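Local coordinates for protein DNA endonuclease I-HmuI (Bacillus phage SPO1, PDB 1U3E) that binds and cleaves DNA as an HNH homing endonuclease, an activity linked to intron homing, at residues 54-59 with 71-76; 122-127 with 169-174. One frame throughout, in Å; residues are numbered along the deposited sequence.

I-HmuI illustrates how an elongated nuclease places its cutting centre and a second DNA-binding domain far apart. Contact 1 packs the start of helix 55-63 against strand 72-75 in the HNH region, and includes D74 of the manganese site; N96, on helix 93-103, completes the protein part of that site. Contact 2 joins strand 123-126 to strand 167-170 and the C-terminal tail in the small helix-turn-helix-like domain. The two follow one another in the chain and lie on opposite sides of its centre, 50 Å apart between centres and about 36 Å between nearest atoms. Each approaches backbone phosphates: contact 1 those of DNA chain C beside the metal, contact 2 one of chain A.

Contact 1: 54-59 with 71-76. With MN (manganese (II) ion), chain K; nucleotides of chain C.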
loop_
_atom_site.group_PDB
_atom_site.type_symbol
_atom_site.label_atom_id
_atom_site.label_comp_id
_atom_site.label_asym_id
_atom_site.label_seq_id
_atom_site.Cartn_x
_atom_site.Cartn_y
_atom_site.Cartn_z
ATOM N N GLN D 54 17.482 2.177 3.720
ATOM C CA GLN D 54 16.708 1.995 4.954
ATOM C C GLN D 54 17.549 1.310 6.031
ATOM O O GLN D 54 17.906 0.137 5.898
ATOM C CB GLN D 54 15.475 1.140 4.717
ATOM C CG GLN D 54 14.375 1.800 3.958
ATOM C CD GLN D 54 13.082 1.030 4.068
ATOM O OE1 GLN D 54 12.271 1.285 4.951
ATOM N NE2 GLN D 54 12.891 0.068 3.180
ATOM N N VAL D 55 17.844 2.042 7.100
ATOM C CA VAL D 55 18.647 1.527 8.190
ATOM C C VAL D 55 18.269 0.115 8.596
ATOM O O VAL D 55 19.145 -0.718 8.793
ATOM C CB VAL D 55 18.555 2.446 9.417
ATOM C CG1 VAL D 55 19.260 1.816 10.621
ATOM C CG2 VAL D 55 19.166 3.778 9.082
ATOM N N HIS D 56 16.984 -0.184 8.718
ATOM C CA HIS D 56 16.654 -1.533 9.124
ATOM C C HIS D 56 16.960 -2.605 8.085
ATOM O O HIS D 56 17.119 -3.773 8.437
ATOM C CB HIS D 56 15.205 -1.646 9.600
ATOM C CG HIS D 56 14.186 -1.450 8.530
ATOM N ND1 HIS D 56 13.791 -0.205 8.099
ATOM C CD2 HIS D 56 13.455 -2.343 7.826
ATOM C CE1 HIS D 56 12.856 -0.340 7.177
ATOM N NE2 HIS D 56 12.634 -1.627 6.993
ATOM N N ARG D 57 17.045 -2.240 6.811
ATOM C CA ARG D 57 17.379 -3.241 5.812
ATOM C C ARG D 57 18.879 -3.487 5.901
ATOM O O ARG D 57 19.342 -4.630 5.842
ATOM C CB ARG D 57 17.047 -2.772 4.403
ATOM C CG ARG D 57 15.601 -2.785 4.044
ATOM C CD ARG D 57 15.447 -3.081 2.576
ATOM N NE ARG D 57 14.757 -4.347 2.370
ATOM C CZ ARG D 57 15.107 -5.252 1.465
ATOM N NH1 ARG D 57 16.149 -5.036 0.668
ATOM N NH2 ARG D 57 14.420 -6.382 1.361
ATOM N N LEU D 58 19.639 -2.406 6.047
ATOM C CA LEU D 58 21.083 -2.521 6.143
ATOM C C LEU D 58 21.476 -3.413 7.319
ATOM O O LEU D 58 22.392 -4.234 7.209
ATOM C CB LEU D 58 21.730 -1.139 6.285
ATOM C CG LEU D 58 21.560 -0.171 5.110
ATOM C CD1 LEU D 58 22.153 1.158 5.475
ATOM C CD2 LEU D 58 22.235 -0.702 3.874
ATOM N N VAL D 59 20.784 -3.266 8.441
ATOM C CA VAL D 59 21.103 -4.082 9.600
ATOM C C VAL D 59 20.774 -5.525 9.258
ATOM O O VAL D 59 21.634 -6.405 9.306
ATOM C CB VAL D 59 20.302 -3.634 10.846
ATOM C CG1 VAL D 59 20.652 -4.503 12.034
ATOM C CG2 VAL D 59 20.616 -2.180 11.170
ATOM N N LEU D 71 11.991 -11.156 -0.282
ATOM C CA LEU D 71 11.639 -11.097 1.133
ATOM C C LEU D 71 11.635 -9.684 1.631
ATOM O O LEU D 71 12.189 -8.788 0.999
ATOM C CB LEU D 71 12.573 -11.961 1.984
ATOM C CG LEU D 71 12.242 -13.448 1.847
ATOM C CD1 LEU D 71 13.062 -14.232 2.823
ATOM C CD2 LEU D 71 10.770 -13.674 2.107
ATOM N N VAL D 72 11.008 -9.502 2.779
ATOM C CA VAL D 72 10.852 -8.193 3.370
ATOM C C VAL D 72 11.358 -8.218 4.821
ATOM O O VAL D 72 11.274 -9.243 5.496
ATOM C CB VAL D 72 9.341 -7.800 3.246
ATOM C CG1 VAL D 72 8.642 -7.891 4.575
ATOM C CG2 VAL D 72 9.205 -6.455 2.596
ATOM N N VAL D 73 11.913 -7.102 5.285
ATOM C CA VAL D 73 12.439 -7.020 6.646
ATOM C C VAL D 73 11.388 -6.582 7.633
ATOM O O VAL D 73 10.818 -5.509 7.512
ATOM C CB VAL D 73 13.630 -6.037 6.755
ATOM C CG1 VAL D 73 14.008 -5.838 8.229
ATOM C CG2 VAL D 73 14.822 -6.577 5.988
ATOM N N ASP D 74 11.162 -7.407 8.643
ATOM C CA ASP D 74 10.153 -7.103 9.640
ATOM C C ASP D 74 10.703 -6.658 10.986
ATOM O O ASP D 74 11.775 -7.094 11.405
ATOM C CB ASP D 74 9.272 -8.331 9.823
ATOM C CG ASP D 74 8.424 -8.264 11.065
ATOM O OD1 ASP D 74 7.759 -7.224 11.280
ATOM O OD2 ASP D 74 8.421 -9.267 11.813
ATOM N N HIS D 75 9.963 -5.760 11.637
ATOM C CA HIS D 75 10.289 -5.256 12.970
ATOM C C HIS D 75 9.382 -6.048 13.897
ATOM O O HIS D 75 8.202 -5.728 14.017
ATOM C CB HIS D 75 9.921 -3.787 13.110
ATOM C CG HIS D 75 10.920 -2.853 12.518
ATOM N ND1 HIS D 75 11.098 -2.718 11.160
ATOM C CD2 HIS D 75 11.787 -1.993 13.101
ATOM C CE1 HIS D 75 12.033 -1.813 10.932
ATOM N NE2 HIS D 75 12.467 -1.359 12.093
ATOM N N LYS D 76 9.924 -7.074 14.544
ATOM C CA LYS D 76 9.137 -7.923 15.426
ATOM C C LYS D 76 8.175 -7.174 16.337
ATOM O O LYS D 76 6.977 -7.461 16.366
ATOM C CB LYS D 76 10.056 -8.791 16.293
ATOM C CG LYS D 76 10.909 -9.797 15.533
ATOM C CD LYS D 76 11.891 -10.481 16.468
ATOM C CE LYS D 76 12.856 -11.356 15.703
ATOM N NZ LYS D 76 13.793 -12.092 16.596
HETATM MN MN MN K . 5.570 -6.146 10.897
ATOM O OP3 DG C 1 7.241 -4.984 9.876
ATOM P P DG C 1 7.874 -3.778 9.226
ATOM O OP1 DG C 1 7.321 -2.482 9.770
ATOM O OP2 DG C 1 9.363 -3.874 9.179
ATOM O "O5'" DG C 1 7.369 -3.849 7.688
ATOM C "C5'" DG C 1 8.002 -3.048 6.684
ATOM C "C4'" DG C 1 7.731 -3.613 5.311
ATOM O "O4'" DG C 1 6.451 -3.128 4.876
ATOM C "C3'" DG C 1 8.702 -3.134 4.254
ATOM O "O3'" DG C 1 9.716 -4.091 4.022
ATOM C "C2'" DG C 1 7.859 -3.114 2.996
ATOM C "C1'" DG C 1 6.469 -2.822 3.496
ATOM N N9 DG C 1 6.127 -1.411 3.374
ATOM C C8 DG C 1 5.857 -0.535 4.398
ATOM N N7 DG C 1 5.552 0.663 3.979
ATOM C C5 DG C 1 5.637 0.570 2.600
ATOM C C6 DG C 1 5.416 1.538 1.617
ATOM O O6 DG C 1 5.089 2.716 1.765
ATOM N N1 DG C 1 5.610 1.028 0.340
ATOM C C2 DG C 1 5.974 -0.257 0.053
ATOM N N2 DG C 1 6.109 -0.559 -1.243
ATOM N N3 DG C 1 6.186 -1.179 0.971
ATOM C C4 DG C 1 5.999 -0.700 2.213
ATOM P P DT C 2 11.204 -3.573 3.779
ATOM O OP1 DT C 2 12.085 -4.766 3.688
ATOM O OP2 DT C 2 11.482 -2.621 4.888
ATOM O "O5'" DT C 2 11.097 -2.824 2.366
ATOM C "C5'" DT C 2 10.884 -3.621 1.179
ATOM C "C4'" DT C 2 10.942 -2.755 -0.059
ATOM O "O4'" DT C 2 9.721 -2.002 -0.120
ATOM C "C3'" DT C 2 12.078 -1.740 -0.110
ATOM O "O3'" DT C 2 13.217 -2.168 -0.816
ATOM C "C2'" DT C 2 11.464 -0.627 -0.919
ATOM C "C1'" DT C 2 9.997 -0.768 -0.728
ATOM N N1 DT C 2 9.469 0.314 0.067
ATOM C C2 DT C 2 9.018 1.363 -0.668
ATOM O O2 DT C 2 9.073 1.435 -1.886
ATOM N N3 DT C 2 8.504 2.351 0.095
ATOM C C4 DT C 2 8.401 2.406 1.455
ATOM O O4 DT C 2 7.913 3.403 1.997
ATOM C C5 DT C 2 8.885 1.255 2.153
ATOM C C7 DT C 2 8.799 1.214 3.647
ATOM C C6 DT C 2 9.402 0.256 1.429
ATOM P P DT C 3 14.518 -1.261 -0.780
ATOM O OP1 DT C 3 15.675 -2.141 -1.054
ATOM O OP2 DT C 3 14.529 -0.480 0.466
ATOM O "O5'" DT C 3 14.367 -0.226 -2.009
ATOM C "C5'" DT C 3 14.190 -0.737 -3.341
ATOM C "C4'" DT C 3 13.812 0.396 -4.268
ATOM O "O4'" DT C 3 12.566 1.021 -3.816
ATOM C "C3'" DT C 3 14.836 1.529 -4.334
ATOM O "O3'" DT C 3 15.518 1.448 -5.581
ATOM C "C2'" DT C 3 14.041 2.820 -4.389
ATOM C "C1'" DT C 3 12.628 2.413 -4.027
ATOM N N1 DT C 3 12.134 3.123 -2.841
ATOM C C2 DT C 3 11.423 4.277 -3.065
ATOM O O2 DT C 3 11.197 4.705 -4.185
ATOM N N3 DT C 3 10.986 4.914 -1.929
ATOM C C4 DT C 3 11.190 4.515 -0.618
ATOM O O4 DT C 3 10.731 5.191 0.308
ATOM C C5 DT C 3 11.953 3.288 -0.460
ATOM C C7 DT C 3 12.246 2.786 0.928
ATOM C C6 DT C 3 12.383 2.668 -1.564
HETATM O O HOH W 1 6.019 -5.826 12.726
HETATM O O HOH W 2 3.839 -6.812 10.990
#
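H75 meets H56 in a T-shaped (edge-to-face) pair within the HNH motif, whose beta-beta-alpha metal fold is built here from strands 72-75 and 88-91 and helix 93-103. The edge of H75, at CE1, points over one face of H56 off its centre; the ring centroids are 4.7 Å apart and the planes lie at 61°. A chi1 of 68° puts H56 CG between the backbone N and the carbonyl carbon, and CG is the ring atom nearest H75 CE1.

Nonpolar contact continues at the rim of the same imidazole. V73 CG1 reaches H56 CD2 at 3.6 Å, close to the ring plane, while V73 CG2 approaches the helix backbone, 4.2 Å from R57 CA. The side chains of H56 and H75 also touch L88, and those of R57 and V73 touch W90, so strand 88-91 backs both segments.

The polar groups converge on the phosphates of chain C. One oxygen, OP1 of DT2, is held from both segments: V73 N donates to it almost straight (2.8 Å, 176°), and R57 NE does so at 3.0 Å. OP2 of that phosphate accepts from H56 NE2. Further along the strand, H75 ND1 donates to OP2 of DG1 at 2.9 Å, while its NE2 is hydrogen-bonded to N83, so both ring nitrogens have partners and the imidazole is fixed in rotation.

Metal coordination completes the site. D74 turns away from the helix, and R89 pairs with its OD2. The manganese ion is shared by D74, N96, two waters and the 5'-terminal phosphate of DG1, an arrangement consistent with a cleaved strand; D74 OD1 lies 2.5 Å and DG1 OP3 2.3 Å from the metal.

Contact 2: 122-127 with 169-174; sequences PIIVIS and RYKLNG. With nucleotides of chain A.
R169 O accepts the shortest hydrogen bond between the two strands, from I124 N at 2.7 Å, with the donor nearly in line with the carbonyl. The return bond, R169 N to I124 O at 3.2 Å, completes an antiparallel hydrogen-bonded pair. Next to it, I123 and Y170 form a non-hydrogen-bonded pair, their CA atoms 4.3 Å apart and their side chains diverging. A third backbone bond carries the pairing past the end of the strand: K171 N donates to P122 O at 3.0 Å and 169°, from above the carbonyl plane.

Side-chain packing across the pairing is modest and mostly aliphatic. The CD1 tip of I124 lies 3.8 Å from K171 CG, the two chains running at a slant to each other. K171 has CG anti to its backbone N (chi1 -155°), which brings CG beside I124 CD1; beyond this the chain leads away to a salt bridge between NZ and E134. Beside the P122-K171 backbone bond, P122 CB lies 4.0 Å from K171 CB.

Y170 turns away from strand 123-126. Its ring touches L156 and K157 of helix 149-157, and its hydroxyl makes a weak hydrogen bond to OP2 of DT24 in chain A, 3.4 Å from OH and near the ring plane. I123 packs on L156 as well, and on T138 and A141 of helix 138-145. Backbone bonds of I123 with Y135 and V125 with K133 put strand 123-126 in the middle of a three-stranded antiparallel sheet, between 132-135 and 167-170, packed against two helices: the arrangement of this NUMOD-like, helix-turn-helix DNA-binding domain.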
loop_
_atom_site.group_PDB
_atom_site.type_symbol
_atom_site.label_atom_id
_atom_site.label_comp_id
_atom_site.label_asym_id
_atom_site.label_seq_id
_atom_site.Cartn_x
_atom_site.Cartn_y
_atom_site.Cartn_z
ATOM N N PRO D 122 -23.309 6.810 -11.450
ATOM C CA PRO D 122 -24.579 7.497 -11.678
ATOM C C PRO D 122 -25.104 7.109 -13.043
ATOM O O PRO D 122 -24.360 7.078 -14.011
ATOM C CB PRO D 122 -24.188 8.966 -11.609
ATOM C CG PRO D 122 -23.065 8.959 -10.655
ATOM C CD PRO D 122 -22.258 7.791 -11.140
ATOM N N ILE D 123 -26.388 6.814 -13.113
ATOM C CA ILE D 123 -27.000 6.406 -14.364
ATOM C C ILE D 123 -28.193 7.288 -14.667
ATOM O O ILE D 123 -28.703 7.989 -13.794
ATOM C CB ILE D 123 -27.514 4.973 -14.264
ATOM C CG1 ILE D 123 -28.629 4.922 -13.221
ATOM C CG2 ILE D 123 -26.381 4.028 -13.879
ATOM C CD1 ILE D 123 -29.332 3.620 -13.154
ATOM N N ILE D 124 -28.648 7.243 -15.909
ATOM C CA ILE D 124 -29.810 8.016 -16.308
ATOM C C ILE D 124 -30.901 7.071 -16.815
ATOM O O ILE D 124 -30.671 6.235 -17.687
ATOM C CB ILE D 124 -29.432 9.044 -17.393
ATOM C CG1 ILE D 124 -28.591 10.153 -16.769
ATOM C CG2 ILE D 124 -30.664 9.650 -18.004
ATOM C CD1 ILE D 124 -28.030 11.109 -17.781
ATOM N N VAL D 125 -32.089 7.189 -16.238
ATOM C CA VAL D 125 -33.205 6.351 -16.649
ATOM C C VAL D 125 -34.079 7.094 -17.657
ATOM O O VAL D 125 -34.264 8.305 -17.558
ATOM C CB VAL D 125 -34.092 5.954 -15.444
ATOM C CG1 VAL D 125 -35.110 4.909 -15.860
ATOM C CG2 VAL D 125 -33.236 5.435 -14.329
ATOM N N ILE D 126 -34.597 6.364 -18.638
ATOM C CA ILE D 126 -35.482 6.958 -19.620
ATOM C C ILE D 126 -36.784 6.169 -19.561
ATOM O O ILE D 126 -36.795 4.969 -19.807
ATOM C CB ILE D 126 -34.902 6.890 -21.054
ATOM C CG1 ILE D 126 -33.700 7.812 -21.185
ATOM C CG2 ILE D 126 -35.948 7.319 -22.066
ATOM C CD1 ILE D 126 -32.510 7.306 -20.495
ATOM N N SER D 127 -37.873 6.846 -19.209
ATOM C CA SER D 127 -39.183 6.217 -19.120
ATOM C C SER D 127 -39.748 5.989 -20.506
ATOM O O SER D 127 -39.305 6.601 -21.482
ATOM C CB SER D 127 -40.159 7.103 -18.349
ATOM O OG SER D 127 -39.741 7.292 -17.014
ATOM N N ARG D 169 -28.619 4.666 -19.560
ATOM C CA ARG D 169 -27.384 5.196 -20.110
ATOM C C ARG D 169 -26.634 5.844 -18.962
ATOM O O ARG D 169 -27.247 6.473 -18.109
ATOM C CB ARG D 169 -27.661 6.199 -21.215
ATOM C CG ARG D 169 -28.558 5.706 -22.326
ATOM C CD ARG D 169 -27.911 4.543 -23.069
ATOM N NE ARG D 169 -28.818 3.398 -23.165
ATOM C CZ ARG D 169 -29.548 3.098 -24.235
ATOM N NH1 ARG D 169 -29.476 3.852 -25.307
ATOM N NH2 ARG D 169 -30.362 2.048 -24.231
ATOM N N TYR D 170 -25.315 5.699 -18.931
ATOM C CA TYR D 170 -24.517 6.285 -17.852
ATOM C C TYR D 170 -24.467 7.801 -17.888
ATOM O O TYR D 170 -24.549 8.411 -18.949
ATOM C CB TYR D 170 -23.078 5.786 -17.901
ATOM C CG TYR D 170 -22.923 4.297 -17.863
ATOM C CD1 TYR D 170 -22.843 3.555 -19.036
ATOM C CD2 TYR D 170 -22.802 3.631 -16.649
ATOM C CE1 TYR D 170 -22.633 2.189 -18.998
ATOM C CE2 TYR D 170 -22.595 2.271 -16.593
ATOM C CZ TYR D 170 -22.504 1.551 -17.766
ATOM O OH TYR D 170 -22.232 0.201 -17.697
ATOM N N LYS D 171 -24.321 8.409 -16.724
ATOM C CA LYS D 171 -24.218 9.843 -16.662
ATOM C C LYS D 171 -22.726 10.104 -16.760
ATOM O O LYS D 171 -21.983 9.788 -15.841
ATOM C CB LYS D 171 -24.745 10.357 -15.330
ATOM C CG LYS D 171 -25.240 11.797 -15.371
ATOM C CD LYS D 171 -24.226 12.740 -16.012
ATOM C CE LYS D 171 -24.811 14.128 -16.250
ATOM N NZ LYS D 171 -25.228 14.804 -14.983
ATOM N N LEU D 172 -22.275 10.662 -17.876
ATOM C CA LEU D 172 -20.852 10.945 -18.049
ATOM C C LEU D 172 -20.511 12.312 -17.470
ATOM O O LEU D 172 -21.386 13.163 -17.302
ATOM C CB LEU D 172 -20.481 10.908 -19.530
ATOM C CG LEU D 172 -21.023 9.693 -20.282
ATOM C CD1 LEU D 172 -20.619 9.780 -21.745
ATOM C CD2 LEU D 172 -20.498 8.421 -19.651
ATOM N N ASN D 173 -19.232 12.519 -17.174
ATOM C CA ASN D 173 -18.768 13.778 -16.598
ATOM C C ASN D 173 -19.332 13.977 -15.186
ATOM O O ASN D 173 -20.520 14.264 -15.006
ATOM C CB ASN D 173 -19.158 14.958 -17.500
ATOM C CG ASN D 173 -18.808 16.306 -16.885
ATOM O OD1 ASN D 173 -19.442 16.746 -15.924
ATOM N ND2 ASN D 173 -17.788 16.963 -17.434
ATOM N N GLY D 174 -18.462 13.813 -14.190
ATOM C CA GLY D 174 -18.862 13.969 -12.802
ATOM C C GLY D 174 -18.094 13.067 -11.850
ATOM O O GLY D 174 -17.322 12.203 -12.323
ATOM O OXT GLY D 174 -18.267 13.216 -10.620
ATOM P P DT A 24 -21.110 -1.479 -14.465
ATOM O OP1 DT A 24 -20.101 -0.674 -15.187
ATOM O OP2 DT A 24 -22.541 -1.109 -14.531
ATOM O "O5'" DT A 24 -20.971 -2.971 -14.956
ATOM C "C5'" DT A 24 -21.024 -4.006 -14.014
ATOM C "C4'" DT A 24 -20.237 -5.183 -14.509
ATOM O "O4'" DT A 24 -20.377 -6.183 -13.479
ATOM C "C3'" DT A 24 -20.876 -5.776 -15.760
ATOM O "O3'" DT A 24 -19.923 -6.359 -16.659
ATOM C "C2'" DT A 24 -21.881 -6.759 -15.195
ATOM C "C1'" DT A 24 -21.215 -7.233 -13.917
ATOM N N1 DT A 24 -22.166 -7.543 -12.836
ATOM C C2 DT A 24 -22.088 -8.789 -12.273
ATOM O O2 DT A 24 -21.236 -9.607 -12.583
ATOM N N3 DT A 24 -23.044 -9.050 -11.328
ATOM C C4 DT A 24 -24.044 -8.204 -10.889
ATOM O O4 DT A 24 -24.840 -8.586 -10.027
ATOM C C5 DT A 24 -24.055 -6.901 -11.508
ATOM C C7 DT A 24 -25.101 -5.916 -11.099
ATOM C C6 DT A 24 -23.119 -6.633 -12.431
#